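Local coordinates for protein SusD homolog (Bacteroides thetaiotaomicron, PDB 3EHM) that probably binds mucin O-glycans at the outer membrane, as a SusD-family lipoprotein serving glycan utilisation by a human gut symbiont, at residues Q34-I39 with R129-L134; L44-G49 with V264-E269; T137-P142 with E451-Y456; A274-Y279 with S289-E294. All coordinates share one frame; numbering follows the deposited sequence.

Contact 1: Q34-I39 with R129-L134; sequences QRVIPI and RNIAWL
With CG1 of V36 set opposite its backbone N (chi1 178°) and CG2 of I131 likewise opposite its own N (chi1 -65° for CG1, which leaves CG2 trans), one methyl from each branched side chain is brought to the other. V36 CG1 and I131 CG2 meet at 3.8 Å, the two side chains running at a slant to each other. The second branch, V36 CG2, serves a different residue and lies 4.3 Å from A132 CB. That alanine methyl also approaches the V36 backbone, with A132 CB 4.0 Å from V36 CA. The small residue lets the chains come close: the CA atoms of V36 and A132 are 4.6 Å apart. In fold terms, the end of helix 23-36 is packed against the long helix 116-140 inside the helical body of a SusD-like protein, a family grouped with the tetratricopeptide repeats. W341 of strand 339-342 touches both V36 and I131, while L203 and L207 of helix 197-215 cover I131 and I99 of helix 85-110 covers A132. Beyond V36 the segment runs on as loop or turn, and I39 N bonds back to Q34 O at 3.2 Å.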
loop_
_atom_site.group_PDB
_atom_site.type_symbol
_atom_site.label_atom_id
_atom_site.label_comp_id
_atom_site.label_asym_id
_atom_site.label_seq_id
_atom_site.Cartn_x
_atom_site.Cartn_y
_atom_site.Cartn_z
ATOM N N GLN A 34 -10.741 -7.013 -9.705
ATOM C CA GLN A 34 -10.515 -7.911 -8.582
ATOM C C GLN A 34 -9.039 -8.250 -8.414
ATOM O O GLN A 34 -8.647 -8.821 -7.401
ATOM C CB GLN A 34 -11.304 -9.201 -8.777
ATOM C CG GLN A 34 -12.797 -8.990 -8.877
ATOM C CD GLN A 34 -13.515 -10.255 -9.274
ATOM O OE1 GLN A 34 -13.590 -11.205 -8.497
ATOM N NE2 GLN A 34 -14.036 -10.281 -10.496
ATOM N N ARG A 35 -8.227 -7.900 -9.410
ATOM C CA ARG A 35 -6.793 -8.193 -9.378
ATOM C C ARG A 35 -5.893 -7.081 -8.840
ATOM O O ARG A 35 -4.786 -7.356 -8.373
ATOM C CB ARG A 35 -6.305 -8.561 -10.783
ATOM C CG ARG A 35 -6.910 -9.831 -11.346
ATOM C CD ARG A 35 -6.481 -11.046 -10.554
ATOM N NE ARG A 35 -6.999 -12.270 -11.155
ATOM C CZ ARG A 35 -6.643 -13.493 -10.782
ATOM N NH1 ARG A 35 -5.763 -13.659 -9.804
ATOM N NH2 ARG A 35 -7.169 -14.550 -11.391
ATOM N N VAL A 36 -6.342 -5.831 -8.927
ATOM C CA VAL A 36 -5.536 -4.707 -8.443
ATOM C C VAL A 36 -4.991 -5.045 -7.057
ATOM O O VAL A 36 -3.791 -4.948 -6.804
ATOM C CB VAL A 36 -6.372 -3.421 -8.395
ATOM C CG1 VAL A 36 -5.538 -2.269 -7.843
ATOM C CG2 VAL A 36 -6.873 -3.096 -9.798
ATOM N N ILE A 37 -5.900 -5.430 -6.169
ATOM C CA ILE A 37 -5.577 -5.871 -4.820
ATOM C C ILE A 37 -6.441 -7.128 -4.753
ATOM O O ILE A 37 -7.668 -7.038 -4.765
ATOM C CB ILE A 37 -6.024 -4.863 -3.747
ATOM C CG1 ILE A 37 -5.285 -3.534 -3.935
ATOM C CG2 ILE A 37 -5.720 -5.424 -2.365
ATOM C CD1 ILE A 37 -5.596 -2.500 -2.866
ATOM N N PRO A 38 -5.805 -8.311 -4.688
ATOM C CA PRO A 38 -6.452 -9.629 -4.641
ATOM C C PRO A 38 -7.712 -9.792 -3.809
ATOM O O PRO A 38 -7.686 -9.648 -2.594
ATOM C CB PRO A 38 -5.337 -10.553 -4.148
ATOM C CG PRO A 38 -4.097 -9.868 -4.585
ATOM C CD PRO A 38 -4.388 -8.428 -4.300
ATOM N N ILE A 39 -8.807 -10.119 -4.490
ATOM C CA ILE A 39 -10.094 -10.361 -3.854
ATOM C C ILE A 39 -10.943 -11.121 -4.866
ATOM O O ILE A 39 -10.762 -10.964 -6.075
ATOM C CB ILE A 39 -10.804 -9.050 -3.458
ATOM C CG1 ILE A 39 -12.038 -9.375 -2.611
ATOM C CG2 ILE A 39 -11.201 -8.271 -4.699
ATOM C CD1 ILE A 39 -12.641 -8.172 -1.914
ATOM N N ARG A 129 -5.245 -0.691 -14.790
ATOM C CA ARG A 129 -3.981 -1.384 -15.017
ATOM C C ARG A 129 -2.834 -0.640 -14.332
ATOM O O ARG A 129 -1.985 -1.248 -13.674
ATOM C CB ARG A 129 -3.677 -1.478 -16.512
ATOM C CG ARG A 129 -2.436 -2.304 -16.823
ATOM C CD ARG A 129 -1.892 -2.014 -18.210
ATOM N NE ARG A 129 -1.256 -0.700 -18.277
ATOM C CZ ARG A 129 -0.543 -0.269 -19.310
ATOM N NH1 ARG A 129 -0.374 -1.046 -20.371
ATOM N NH2 ARG A 129 0.019 0.932 -19.278
ATOM N N ASN A 130 -2.818 0.679 -14.484
ATOM C CA ASN A 130 -1.764 1.493 -13.899
ATOM C C ASN A 130 -1.775 1.540 -12.375
ATOM O O ASN A 130 -0.721 1.646 -11.760
ATOM C CB ASN A 130 -1.800 2.905 -14.490
ATOM C CG ASN A 130 -1.491 2.910 -15.982
ATOM O OD1 ASN A 130 -0.746 2.060 -16.469
ATOM N ND2 ASN A 130 -2.054 3.869 -16.706
ATOM N N ILE A 131 -2.949 1.453 -11.758
ATOM C CA ILE A 131 -2.997 1.453 -10.297
ATOM C C ILE A 131 -2.337 0.158 -9.831
ATOM O O ILE A 131 -1.600 0.136 -8.847
ATOM C CB ILE A 131 -4.435 1.474 -9.761
ATOM C CG1 ILE A 131 -5.114 2.788 -10.135
ATOM C CG2 ILE A 131 -4.420 1.313 -8.238
ATOM C CD1 ILE A 131 -6.584 2.822 -9.772
ATOM N N ALA A 132 -2.603 -0.922 -10.554
ATOM C CA ALA A 132 -2.032 -2.219 -10.210
ATOM C C ALA A 132 -0.528 -2.259 -10.475
ATOM O O ALA A 132 0.245 -2.723 -9.635
ATOM C CB ALA A 132 -2.729 -3.320 -10.997
ATOM N N TRP A 133 -0.107 -1.764 -11.633
ATOM C CA TRP A 133 1.312 -1.792 -11.964
ATOM C C TRP A 133 2.146 -0.767 -11.214
ATOM O O TRP A 133 3.374 -0.850 -11.217
ATOM C CB TRP A 133 1.509 -1.674 -13.475
ATOM C CG TRP A 133 1.062 -2.914 -14.196
ATOM C CD1 TRP A 133 0.542 -4.052 -13.633
ATOM C CD2 TRP A 133 1.106 -3.152 -15.607
ATOM N NE1 TRP A 133 0.267 -4.980 -14.608
ATOM C CE2 TRP A 133 0.601 -4.455 -15.828
ATOM C CE3 TRP A 133 1.525 -2.392 -16.706
ATOM C CZ2 TRP A 133 0.504 -5.014 -17.107
ATOM C CZ3 TRP A 133 1.429 -2.948 -17.978
ATOM C CH2 TRP A 133 0.922 -4.248 -18.166
ATOM N N LEU A 134 1.488 0.195 -10.572
ATOM C CA LEU A 134 2.206 1.169 -9.762
ATOM C C LEU A 134 2.718 0.353 -8.573
ATOM O O LEU A 134 3.829 0.560 -8.090
ATOM C CB LEU A 134 1.275 2.283 -9.275
ATOM C CG LEU A 134 1.885 3.249 -8.246
ATOM C CD1 LEU A 134 3.177 3.852 -8.795
ATOM C CD2 LEU A 134 0.883 4.351 -7.919
#

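Contact 2: L44-G49 with V264-E269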
loop_
_atom_site.group_PDB
_atom_site.type_symbol
_atom_site.label_atom_id
_atom_site.label_comp_id
_atom_site.label_asym_id
_atom_site.label_seq_id
_atom_site.Cartn_x
_atom_site.Cartn_y
_atom_site.Cartn_z
ATOM N N LEU A 44 -14.799 -18.937 -4.438
ATOM C CA LEU A 44 -13.396 -19.309 -4.600
ATOM C C LEU A 44 -12.714 -19.481 -3.243
ATOM O O LEU A 44 -11.492 -19.611 -3.157
ATOM C CB LEU A 44 -12.659 -18.258 -5.434
ATOM C CG LEU A 44 -13.184 -18.084 -6.863
ATOM C CD1 LEU A 44 -12.328 -17.075 -7.609
ATOM C CD2 LEU A 44 -13.163 -19.433 -7.577
ATOM N N THR A 45 -13.524 -19.484 -2.192
ATOM C CA THR A 45 -13.059 -19.637 -0.814
ATOM C C THR A 45 -11.764 -18.901 -0.445
ATOM O O THR A 45 -11.708 -17.672 -0.508
ATOM C CB THR A 45 -12.930 -21.139 -0.432
ATOM O OG1 THR A 45 -11.931 -21.774 -1.241
ATOM C CG2 THR A 45 -14.270 -21.855 -0.656
ATOM N N THR A 46 -10.724 -19.645 -0.070
ATOM C CA THR A 46 -9.460 -19.036 0.356
ATOM C C THR A 46 -8.469 -18.633 -0.732
ATOM O O THR A 46 -7.422 -18.059 -0.423
ATOM C CB THR A 46 -8.698 -19.965 1.327
ATOM O OG1 THR A 46 -8.399 -21.200 0.661
ATOM C CG2 THR A 46 -9.537 -20.250 2.578
ATOM N N GLY A 47 -8.780 -18.934 -1.988
ATOM C CA GLY A 47 -7.873 -18.591 -3.075
ATOM C C GLY A 47 -7.373 -17.154 -3.076
ATOM O O GLY A 47 -6.177 -16.908 -2.905
ATOM N N PRO A 48 -8.265 -16.174 -3.275
ATOM C CA PRO A 48 -7.849 -14.770 -3.289
ATOM C C PRO A 48 -7.150 -14.371 -1.993
ATOM O O PRO A 48 -6.285 -13.495 -1.993
ATOM C CB PRO A 48 -9.164 -14.027 -3.501
ATOM C CG PRO A 48 -9.948 -15.001 -4.342
ATOM C CD PRO A 48 -9.686 -16.303 -3.640
ATOM N N GLY A 49 -7.532 -15.023 -0.898
ATOM C CA GLY A 49 -6.930 -14.741 0.396
ATOM C C GLY A 49 -5.471 -15.160 0.448
ATOM O O GLY A 49 -4.649 -14.495 1.084
ATOM N N VAL A 264 -6.940 -14.058 8.496
ATOM C CA VAL A 264 -7.328 -13.622 9.835
ATOM C C VAL A 264 -8.103 -14.683 10.617
ATOM O O VAL A 264 -7.767 -14.978 11.765
ATOM C CB VAL A 264 -8.191 -12.325 9.787
ATOM C CG1 VAL A 264 -8.790 -12.038 11.162
ATOM C CG2 VAL A 264 -7.335 -11.142 9.342
ATOM N N ASN A 265 -9.126 -15.266 9.996
ATOM C CA ASN A 265 -9.962 -16.251 10.681
ATOM C C ASN A 265 -9.746 -17.721 10.348
ATOM O O ASN A 265 -9.827 -18.571 11.233
ATOM C CB ASN A 265 -11.441 -15.920 10.467
ATOM C CG ASN A 265 -11.810 -14.544 10.979
ATOM O OD1 ASN A 265 -11.390 -14.137 12.063
ATOM N ND2 ASN A 265 -12.610 -13.825 10.207
ATOM N N GLU A 266 -9.490 -18.028 9.082
ATOM C CA GLU A 266 -9.294 -19.415 8.683
ATOM C C GLU A 266 -7.946 -19.981 9.109
ATOM O O GLU A 266 -7.881 -21.018 9.770
ATOM C CB GLU A 266 -9.447 -19.558 7.168
ATOM C CG GLU A 266 -10.845 -19.248 6.640
ATOM C CD GLU A 266 -11.932 -20.082 7.307
ATOM O OE1 GLU A 266 -11.711 -21.294 7.527
ATOM O OE2 GLU A 266 -13.011 -19.524 7.599
ATOM N N TYR A 267 -6.871 -19.298 8.733
ATOM C CA TYR A 267 -5.528 -19.756 9.064
ATOM C C TYR A 267 -5.032 -19.258 10.421
ATOM O O TYR A 267 -4.072 -19.805 10.975
ATOM C CB TYR A 267 -4.539 -19.313 7.978
ATOM C CG TYR A 267 -4.933 -19.685 6.561
ATOM C CD1 TYR A 267 -5.523 -20.916 6.273
ATOM C CD2 TYR A 267 -4.668 -18.819 5.498
ATOM C CE1 TYR A 267 -5.841 -21.274 4.958
ATOM C CE2 TYR A 267 -4.977 -19.169 4.183
ATOM C CZ TYR A 267 -5.563 -20.398 3.920
ATOM O OH TYR A 267 -5.847 -20.753 2.618
ATOM N N ASN A 268 -5.680 -18.218 10.948
ATOM C CA ASN A 268 -5.299 -17.642 12.233
ATOM C C ASN A 268 -3.852 -17.174 12.188
ATOM O O ASN A 268 -3.091 -17.374 13.141
ATOM C CB ASN A 268 -5.474 -18.677 13.345
ATOM C CG ASN A 268 -6.925 -18.965 13.636
ATOM O OD1 ASN A 268 -7.371 -20.114 13.575
ATOM N ND2 ASN A 268 -7.678 -17.920 13.948
ATOM N N GLU A 269 -3.482 -16.538 11.081
ATOM C CA GLU A 269 -2.117 -16.069 10.891
ATOM C C GLU A 269 -1.948 -14.551 10.894
ATOM O O GLU A 269 -0.886 -14.052 11.244
ATOM C CB GLU A 269 -1.545 -16.667 9.594
ATOM C CG GLU A 269 -1.543 -18.203 9.599
ATOM C CD GLU A 269 -1.052 -18.825 8.298
ATOM O OE1 GLU A 269 -1.414 -18.323 7.212
ATOM O OE2 GLU A 269 -0.315 -19.831 8.364
#
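T46 and Y267 carry most of the buried surface, and E266 adds a smaller share at the margin. The motif on one side is a type II' beta turn from L44 to G47, closed by G47 N to L44 O at 3.0 Å, which leads straight into helix 47-57; on the other side, Y267 lies near the end of the helix around 261-266 in this SusD-like protein. T46 faces the tyrosine with its CB 3.2 Å from Y267 OH, meeting the phenol at its hydroxyl end. A chi1 of 61° places T46 OG1 between its backbone N and carbonyl carbon, from where it donates a weak hydrogen bond of 3.2 Å to Y267 OH. The stronger polar partner of that hydroxyl is N50 OD1, further along helix 47-57, so the phenol oxygen ties both the turn and the helix after it. A phenylalanine in place of Y267 would probably leave N50 OD1 and T46 OG1 without their shared mate and the ring held by apolar touches alone. The threonine methyl sits beside the phenol oxygen, and on another side T46 CG2 lies 4.4 Å from E266 CG.

Contact 3: T137-P142 with E451-Y456; sequences TDVFGP and EAWTEY
D138 and T454 form the tight half of this contact, and V139 with W453 the looser one. The evidence for tightness is a set of short approaches: D138 CB lies 3.4 Å from T454 OG1, and the threonine methyl CG2 comes within 3.7 Å of D138 OD2, the two side chains crossing at about a right angle. T454 turns OG1 to the side of its backbone N (chi1 -64°), where it hydrogen-bonds V450 O one turn back in the same helix, leaving CG2 to lie against the carboxylate. The two polar ends stay apart, and a water fills in for a direct bond: it donates to D138 OD2 at 2.7 Å and lies 2.6 Å from T454 OG1.

The looser half has a single apolar touch, V139 CG2 to W453 CZ3 at 4.0 Å, the methyl reaching the indole obliquely; F95 and F489 also touch V139. No solvent-facing side is evident, since all four touching residues are buried.

The buried carboxylate of D138 is well supplied. R214 makes a salt bridge to OD2, while Y164 OH and W521 NE1 hydrogen-bond OD1. R214 also pairs with E451 and E455, which would probably offset the like charges of D138 OD2 and E451 OE1, 4.8 Å apart. Helix 116-140, at its closing turn, is thereby joined to helix 449-459 across a water and an arginine, within the helix-on-helix packing of the SusD family, a member of the TPR clan.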
loop_
_atom_site.group_PDB
_atom_site.type_symbol
_atom_site.label_atom_id
_atom_site.label_comp_id
_atom_site.label_asym_id
_atom_site.label_seq_id
_atom_site.Cartn_x
_atom_site.Cartn_y
_atom_site.Cartn_z
ATOM N N THR A 137 5.766 -1.938 -9.883
ATOM C CA THR A 137 7.058 -1.271 -9.948
ATOM C C THR A 137 7.549 -0.855 -8.566
ATOM O O THR A 137 8.743 -0.907 -8.282
ATOM C CB THR A 137 7.023 -0.037 -10.863
ATOM O OG1 THR A 137 8.319 0.575 -10.872
ATOM C CG2 THR A 137 5.991 0.968 -10.382
ATOM N N ASP A 138 6.631 -0.455 -7.696
ATOM C CA ASP A 138 7.021 -0.044 -6.350
ATOM C C ASP A 138 7.488 -1.224 -5.512
ATOM O O ASP A 138 8.156 -1.045 -4.494
ATOM C CB ASP A 138 5.869 0.680 -5.653
ATOM C CG ASP A 138 5.600 2.045 -6.255
ATOM O OD1 ASP A 138 6.476 2.539 -7.001
ATOM O OD2 ASP A 138 4.529 2.630 -5.981
ATOM N N VAL A 139 7.141 -2.432 -5.946
ATOM C CA VAL A 139 7.549 -3.631 -5.236
ATOM C C VAL A 139 8.826 -4.243 -5.830
ATOM O O VAL A 139 9.726 -4.614 -5.085
ATOM C CB VAL A 139 6.422 -4.692 -5.247
ATOM C CG1 VAL A 139 6.970 -6.050 -4.826
ATOM C CG2 VAL A 139 5.309 -4.264 -4.298
ATOM N N PHE A 140 8.905 -4.335 -7.158
ATOM C CA PHE A 140 10.076 -4.928 -7.822
ATOM C C PHE A 140 11.076 -3.932 -8.413
ATOM O O PHE A 140 12.271 -4.234 -8.523
ATOM C CB PHE A 140 9.648 -5.856 -8.967
ATOM C CG PHE A 140 8.894 -7.084 -8.532
ATOM C CD1 PHE A 140 7.505 -7.094 -8.522
ATOM C CD2 PHE A 140 9.575 -8.243 -8.168
ATOM C CE1 PHE A 140 6.799 -8.238 -8.161
ATOM C CE2 PHE A 140 8.876 -9.397 -7.803
ATOM C CZ PHE A 140 7.483 -9.393 -7.801
ATOM N N GLY A 141 10.585 -2.761 -8.810
ATOM C CA GLY A 141 11.443 -1.770 -9.436
ATOM C C GLY A 141 11.158 -1.762 -10.932
ATOM O O GLY A 141 10.116 -1.262 -11.354
ATOM N N PRO A 142 12.059 -2.311 -11.765
ATOM C CA PRO A 142 11.860 -2.351 -13.219
ATOM C C PRO A 142 10.744 -3.329 -13.579
ATOM O O PRO A 142 10.636 -4.389 -12.973
ATOM C CB PRO A 142 13.205 -2.854 -13.751
ATOM C CG PRO A 142 14.176 -2.563 -12.636
ATOM C CD PRO A 142 13.377 -2.857 -11.405
ATOM N N GLU A 451 1.174 0.541 -0.295
ATOM C CA GLU A 451 1.410 1.982 -0.374
ATOM C C GLU A 451 2.185 2.466 0.856
ATOM O O GLU A 451 3.098 3.274 0.741
ATOM C CB GLU A 451 0.078 2.728 -0.492
ATOM C CG GLU A 451 0.185 4.241 -0.667
ATOM C CD GLU A 451 0.983 4.658 -1.895
ATOM O OE1 GLU A 451 1.021 3.896 -2.888
ATOM O OE2 GLU A 451 1.557 5.769 -1.871
ATOM N N ALA A 452 1.822 1.961 2.031
ATOM C CA ALA A 452 2.498 2.353 3.262
ATOM C C ALA A 452 3.955 1.893 3.243
ATOM O O ALA A 452 4.848 2.603 3.704
ATOM C CB ALA A 452 1.776 1.762 4.458
ATOM N N TRP A 453 4.183 0.695 2.714
ATOM C CA TRP A 453 5.524 0.137 2.625
ATOM C C TRP A 453 6.359 0.954 1.638
ATOM O O TRP A 453 7.537 1.213 1.871
ATOM C CB TRP A 453 5.443 -1.327 2.186
ATOM C CG TRP A 453 6.766 -1.989 2.017
ATOM C CD1 TRP A 453 7.888 -1.794 2.773
ATOM C CD2 TRP A 453 7.095 -3.003 1.065
ATOM N NE1 TRP A 453 8.896 -2.627 2.351
ATOM C CE2 TRP A 453 8.436 -3.382 1.303
ATOM C CE3 TRP A 453 6.386 -3.634 0.034
ATOM C CZ2 TRP A 453 9.084 -4.362 0.547
ATOM C CZ3 TRP A 453 7.033 -4.614 -0.719
ATOM C CH2 TRP A 453 8.369 -4.966 -0.455
ATOM N N THR A 454 5.738 1.365 0.538
ATOM C CA THR A 454 6.418 2.179 -0.466
ATOM C C THR A 454 6.779 3.542 0.129
ATOM O O THR A 454 7.902 4.027 -0.037
ATOM C CB THR A 454 5.519 2.396 -1.704
ATOM O OG1 THR A 454 5.267 1.134 -2.331
ATOM C CG2 THR A 454 6.187 3.327 -2.704
ATOM N N GLU A 455 5.829 4.157 0.826
ATOM C CA GLU A 455 6.077 5.463 1.419
ATOM C C GLU A 455 7.143 5.429 2.502
ATOM O O GLU A 455 7.897 6.389 2.658
ATOM C CB GLU A 455 4.774 6.063 1.953
ATOM C CG GLU A 455 3.895 6.598 0.839
ATOM C CD GLU A 455 4.559 7.743 0.086
ATOM O OE1 GLU A 455 4.474 8.896 0.560
ATOM O OE2 GLU A 455 5.181 7.492 -0.969
ATOM N N TYR A 456 7.215 4.334 3.252
ATOM C CA TYR A 456 8.239 4.213 4.285
ATOM C C TYR A 456 9.615 4.134 3.625
ATOM O O TYR A 456 10.554 4.821 4.028
ATOM C CB TYR A 456 8.033 2.955 5.130
ATOM C CG TYR A 456 9.224 2.660 6.017
ATOM C CD1 TYR A 456 9.444 3.387 7.188
ATOM C CD2 TYR A 456 10.173 1.702 5.646
ATOM C CE1 TYR A 456 10.581 3.172 7.970
ATOM C CE2 TYR A 456 11.314 1.478 6.418
ATOM C CZ TYR A 456 11.510 2.218 7.577
ATOM O OH TYR A 456 12.634 2.010 8.341
HETATM O O HOH W 1 3.250 1.367 -4.022
#

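Contact 4: A274-Y279 with S289-E294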
loop_
_atom_site.group_PDB
_atom_site.type_symbol
_atom_site.label_atom_id
_atom_site.label_comp_id
_atom_site.label_asym_id
_atom_site.label_seq_id
_atom_site.Cartn_x
_atom_site.Cartn_y
_atom_site.Cartn_z
ATOM N N ALA A 274 2.669 -4.614 15.708
ATOM C CA ALA A 274 3.229 -3.829 16.809
ATOM C C ALA A 274 3.401 -2.355 16.479
ATOM O O ALA A 274 3.084 -1.489 17.292
ATOM C CB ALA A 274 4.565 -4.419 17.236
ATOM N N THR A 275 3.896 -2.065 15.284
ATOM C CA THR A 275 4.106 -0.681 14.889
ATOM C C THR A 275 2.823 0.146 14.910
ATOM O O THR A 275 2.757 1.183 15.569
ATOM C CB THR A 275 4.728 -0.592 13.486
ATOM O OG1 THR A 275 5.958 -1.327 13.465
ATOM C CG2 THR A 275 5.007 0.867 13.125
ATOM N N ILE A 276 1.795 -0.303 14.200
ATOM C CA ILE A 276 0.566 0.467 14.179
ATOM C C ILE A 276 -0.055 0.535 15.578
ATOM O O ILE A 276 -0.634 1.548 15.954
ATOM C CB ILE A 276 -0.437 -0.094 13.134
ATOM C CG1 ILE A 276 -1.570 0.916 12.923
ATOM C CG2 ILE A 276 -0.972 -1.453 13.569
ATOM C CD1 ILE A 276 -2.497 0.559 11.773
ATOM N N TRP A 277 0.083 -0.531 16.358
ATOM C CA TRP A 277 -0.461 -0.515 17.711
ATOM C C TRP A 277 0.243 0.563 18.527
ATOM O O TRP A 277 -0.395 1.315 19.254
ATOM C CB TRP A 277 -0.263 -1.856 18.414
ATOM C CG TRP A 277 -0.485 -1.741 19.901
ATOM C CD1 TRP A 277 -1.685 -1.693 20.552
ATOM C CD2 TRP A 277 0.524 -1.567 20.906
ATOM N NE1 TRP A 277 -1.485 -1.496 21.900
ATOM C CE2 TRP A 277 -0.140 -1.415 22.145
ATOM C CE3 TRP A 277 1.925 -1.520 20.879
ATOM C CZ2 TRP A 277 0.550 -1.222 23.348
ATOM C CZ3 TRP A 277 2.613 -1.326 22.077
ATOM C CH2 TRP A 277 1.922 -1.180 23.295
ATOM N N GLY A 278 1.569 0.615 18.410
ATOM C CA GLY A 278 2.349 1.593 19.147
ATOM C C GLY A 278 1.888 3.017 18.926
ATOM O O GLY A 278 1.772 3.798 19.879
ATOM N N TYR A 279 1.633 3.369 17.668
ATOM C CA TYR A 279 1.166 4.713 17.349
ATOM C C TYR A 279 -0.261 4.941 17.842
ATOM O O TYR A 279 -0.541 5.939 18.499
ATOM C CB TYR A 279 1.242 4.959 15.836
ATOM C CG TYR A 279 2.655 5.181 15.333
ATOM C CD1 TYR A 279 3.322 6.378 15.588
ATOM C CD2 TYR A 279 3.343 4.177 14.653
ATOM C CE1 TYR A 279 4.640 6.572 15.184
ATOM C CE2 TYR A 279 4.666 4.358 14.244
ATOM C CZ TYR A 279 5.310 5.559 14.517
ATOM O OH TYR A 279 6.631 5.739 14.148
ATOM N N SER A 289 -9.752 1.154 18.106
ATOM C CA SER A 289 -10.955 0.338 18.255
ATOM C C SER A 289 -11.676 0.106 16.933
ATOM O O SER A 289 -12.369 -0.896 16.760
ATOM C CB SER A 289 -11.916 1.003 19.242
ATOM O OG SER A 289 -13.063 0.197 19.435
ATOM N N ALA A 290 -11.516 1.036 15.999
ATOM C CA ALA A 290 -12.161 0.908 14.700
ATOM C C ALA A 290 -11.436 -0.110 13.827
ATOM O O ALA A 290 -12.060 -0.812 13.033
ATOM C CB ALA A 290 -12.197 2.255 13.997
ATOM N N TYR A 291 -10.118 -0.192 13.979
ATOM C CA TYR A 291 -9.316 -1.111 13.171
ATOM C C TYR A 291 -9.158 -2.516 13.740
ATOM O O TYR A 291 -9.146 -3.492 12.990
ATOM C CB TYR A 291 -7.894 -0.567 12.954
ATOM C CG TYR A 291 -7.751 0.722 12.164
ATOM C CD1 TYR A 291 -8.790 1.214 11.378
ATOM C CD2 TYR A 291 -6.543 1.423 12.171
ATOM C CE1 TYR A 291 -8.626 2.378 10.614
ATOM C CE2 TYR A 291 -6.369 2.580 11.411
ATOM C CZ TYR A 291 -7.413 3.050 10.637
ATOM O OH TYR A 291 -7.243 4.190 9.880
ATOM N N PHE A 292 -9.025 -2.626 15.056
ATOM C CA PHE A 292 -8.787 -3.933 15.650
ATOM C C PHE A 292 -9.662 -4.345 16.823
ATOM O O PHE A 292 -10.256 -3.514 17.509
ATOM C CB PHE A 292 -7.324 -4.031 16.090
ATOM C CG PHE A 292 -6.337 -3.611 15.038
ATOM C CD1 PHE A 292 -5.851 -2.307 15.004
ATOM C CD2 PHE A 292 -5.886 -4.521 14.085
ATOM C CE1 PHE A 292 -4.928 -1.915 14.038
ATOM C CE2 PHE A 292 -4.964 -4.137 13.115
ATOM C CZ PHE A 292 -4.484 -2.831 13.093
ATOM N N THR A 293 -9.709 -5.654 17.048
ATOM C CA THR A 293 -10.470 -6.240 18.143
ATOM C C THR A 293 -9.545 -6.343 19.353
ATOM O O THR A 293 -8.324 -6.226 19.223
ATOM C CB THR A 293 -10.916 -7.669 17.800
ATOM O OG1 THR A 293 -9.757 -8.511 17.684
ATOM C CG2 THR A 293 -11.682 -7.690 16.484
ATOM N N GLU A 294 -10.118 -6.542 20.533
ATOM C CA GLU A 294 -9.292 -6.717 21.715
ATOM C C GLU A 294 -8.968 -8.200 21.718
ATOM O O GLU A 294 -9.811 -9.019 21.357
ATOM C CB GLU A 294 -10.053 -6.362 22.993
ATOM C CG GLU A 294 -10.385 -4.890 23.141
ATOM C CD GLU A 294 -10.984 -4.574 24.496
ATOM O OE1 GLU A 294 -10.222 -4.501 25.487
ATOM O OE2 GLU A 294 -12.220 -4.412 24.574
#
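The rings of F292 and Y291 both receive the I276 side chain obliquely. On F292 the atoms engaged are CZ and CE1: I276 CG2 is 3.8 Å from F292 CZ and 4.0 Å from F292 CE1. On Y291 the atom is CD2, which I276 CD1 reaches at 4.2 Å. The same CD1 also lies 4.1 Å from F292 CE1, so the isoleucine tip touches two consecutive aromatic residues. Both rings also meet that of Y446, with planes at about 35° to Y291 and about 50° to F292. Among the flanking flat groups, the indole of W277 has A274 O in its plane at an edge, and T275 CG2 lies in the plane of the Y279 ring, also at an edge.

The torsions of I276 explain the division of labour. Its CG1 is trans to the backbone N (chi1 -167°) and extends CD1 outward in a straight arm, while CG2 stands between the N and the carbonyl carbon and faces F292. An alanine at I276 is likely to open a gap beside CZ and CE1 of F292 and to leave CD2 of Y291 without this methyl neighbour.

The contact joins helix 274-282 to the end of helix 287-291, where F292 departs from helical angles and the chain heads for strand 295-297. Y442 of helix 429-445 touches I276 as well, and M272 and L280 touch F292. Every approach between the segments is carbon to carbon, while the Y291 hydroxyl bonds L443 O elsewhere, which implies cohesion by burial of apolar surface rather than by polar pairing.

Overall arrangement
Contacts 1 and 2 touch directly, I39 C lying 3.7 Å from P48 CB, and their segments alternate along the chain, helix 23-36 being followed by helix 47-57. Contacts 1 and 3 have centres 14 Å apart and share helix 116-140, whose adjoining stretches pack first on V36 and then on helix 449-459. Contact 4 is nested within the long loop closed by contact 3, their nearest atoms about 8 Å apart; it comes within about 7 Å of contact 2, nearest atoms, without touching. Contacts 1 and 4 lie on opposite sides of the chain's centre, 26 Å between centres. The geometry ties none of the four to a glycan pocket; three join parts far apart in the sequence, whereas contact 4 is local.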